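Local coordinates for muramoyltetrapeptide carboxypeptidase (Oxalobacter formigenes OXCC13, PDB 6UUK), which probably acts as a serine-type carboxypeptidase of the S66 family, cleaving muramoyl tetrapeptides of the bacterial cell wall, at residues D182-A185 and F186-N189. Residues are numbered along the deposited sequence; the frame is centred on the assembly and turned at random.
Sequences DLSA and FTLN
Ser-184 and Ala-185 enter the first turn of helix 185-196 through two i to i+4 backbone bonds, Leu-188 N to Ser-184 O at 3.2 Å and Asn-189 N to Ala-185 O at 3.0 Å, the first with an N-H...O angle of 164°. The backbone is still extended at Ser-184 and helical from Ala-185 onward. A chi1 of 177° turns OG of Ser-184 away from its own N and beside its carbonyl carbon, where it reaches forward over the start of the helix and accepts the amide N-H of Thr-187, OG to N 3.3 Å. Thr-187 OG1, on the branch beside its own N, lies 3.4 Å from Ser-184 OG. Each hydroxyl is held by the 318-320 loop: Ser-184 OG is hydrogen-bonded to Asp-319 OD1, and Thr-187 OG1 to Lys-318 O and Lys-320 N. Replacing Ser-184 with an alanine would probably leave the Thr-187 amide without its side-chain acceptor and Asp-319 without this partner. Leu-188 lays CD1 3.5 Å from Ser-184 O. At the exposed side, the carboxamide of Asn-189 folds back past Ala-185 O, with CG at 3.0 Å, while its OD1 is hydrogen-bonded to Arg-80 NH2. A serine N-cap thus marks the start of the helix, hydrogen-bonded to the loop after His-316, a predicted charge-relay residue whose side chain lies about 11 Å from that of Thr-187.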
loop_
_atom_site.group_PDB
_atom_site.type_symbol
_atom_site.label_atom_id
_atom_site.label_comp_id
_atom_site.label_asym_id
_atom_site.label_seq_id
_atom_site.Cartn_x
_atom_site.Cartn_y
_atom_site.Cartn_z
ATOM N N ASP B 182 28.789 -9.820 -9.700
ATOM C CA ASP B 182 29.405 -8.542 -9.347
ATOM C C ASP B 182 29.235 -8.276 -7.850
ATOM O O ASP B 182 28.579 -7.327 -7.419
ATOM C CB ASP B 182 28.807 -7.421 -10.192
ATOM C CG ASP B 182 29.669 -6.169 -10.209
ATOM O OD1 ASP B 182 29.941 -5.606 -9.129
ATOM O OD2 ASP B 182 30.079 -5.749 -11.311
ATOM N N LEU B 183 29.846 -9.155 -7.054
ATOM C CA LEU B 183 29.697 -9.100 -5.607
ATOM C C LEU B 183 30.187 -7.767 -5.055
ATOM O O LEU B 183 31.166 -7.193 -5.541
ATOM C CB LEU B 183 30.461 -10.251 -4.952
ATOM C CG LEU B 183 29.870 -11.650 -5.131
ATOM C CD1 LEU B 183 30.799 -12.704 -4.552
ATOM C CD2 LEU B 183 28.497 -11.733 -4.483
ATOM N N SER B 184 29.496 -7.277 -4.031
ATOM C CA SER B 184 29.799 -5.993 -3.413
ATOM C C SER B 184 30.576 -6.227 -2.124
ATOM O O SER B 184 30.071 -6.870 -1.198
ATOM C CB SER B 184 28.517 -5.210 -3.128
ATOM O OG SER B 184 28.801 -3.992 -2.462
ATOM N N ALA B 185 31.803 -5.704 -2.069
ATOM C CA ALA B 185 32.572 -5.775 -0.833
ATOM C C ALA B 185 31.962 -4.901 0.253
ATOM O O ALA B 185 32.050 -5.235 1.438
ATOM C CB ALA B 185 34.024 -5.373 -1.090
ATOM N N PHE B 186 31.337 -3.786 -0.131
ATOM C CA PHE B 186 30.694 -2.915 0.849
ATOM C C PHE B 186 29.554 -3.632 1.559
ATOM O O PHE B 186 29.394 -3.506 2.778
ATOM C CB PHE B 186 30.191 -1.645 0.161
ATOM C CG PHE B 186 29.480 -0.690 1.079
ATOM C CD1 PHE B 186 28.105 -0.756 1.242
ATOM C CD2 PHE B 186 30.185 0.282 1.767
ATOM C CE1 PHE B 186 27.449 0.124 2.081
ATOM C CE2 PHE B 186 29.533 1.166 2.607
ATOM C CZ PHE B 186 28.164 1.085 2.764
ATOM N N THR B 187 28.750 -4.392 0.812
ATOM C CA THR B 187 27.607 -5.074 1.410
ATOM C C THR B 187 28.051 -6.252 2.269
ATOM O O THR B 187 27.577 -6.424 3.399
ATOM C CB THR B 187 26.646 -5.542 0.315
ATOM O OG1 THR B 187 26.128 -4.405 -0.388
ATOM C CG2 THR B 187 25.492 -6.331 0.915
ATOM N N LEU B 188 28.970 -7.071 1.752
ATOM C CA LEU B 188 29.358 -8.287 2.459
ATOM C C LEU B 188 30.199 -7.987 3.694
ATOM O O LEU B 188 30.092 -8.698 4.700
ATOM C CB LEU B 188 30.110 -9.225 1.514
ATOM C CG LEU B 188 29.284 -10.241 0.716
ATOM C CD1 LEU B 188 28.183 -9.569 -0.094
ATOM C CD2 LEU B 188 30.184 -11.067 -0.190
ATOM N N ASN B 189 31.034 -6.947 3.646
ATOM C CA ASN B 189 31.850 -6.605 4.807
ATOM C C ASN B 189 31.019 -5.940 5.898
ATOM O O ASN B 189 31.247 -6.183 7.089
ATOM C CB ASN B 189 33.011 -5.701 4.392
ATOM C CG ASN B 189 33.971 -6.388 3.440
ATOM O OD1 ASN B 189 33.676 -7.457 2.906
ATOM N ND2 ASN B 189 35.126 -5.771 3.215
#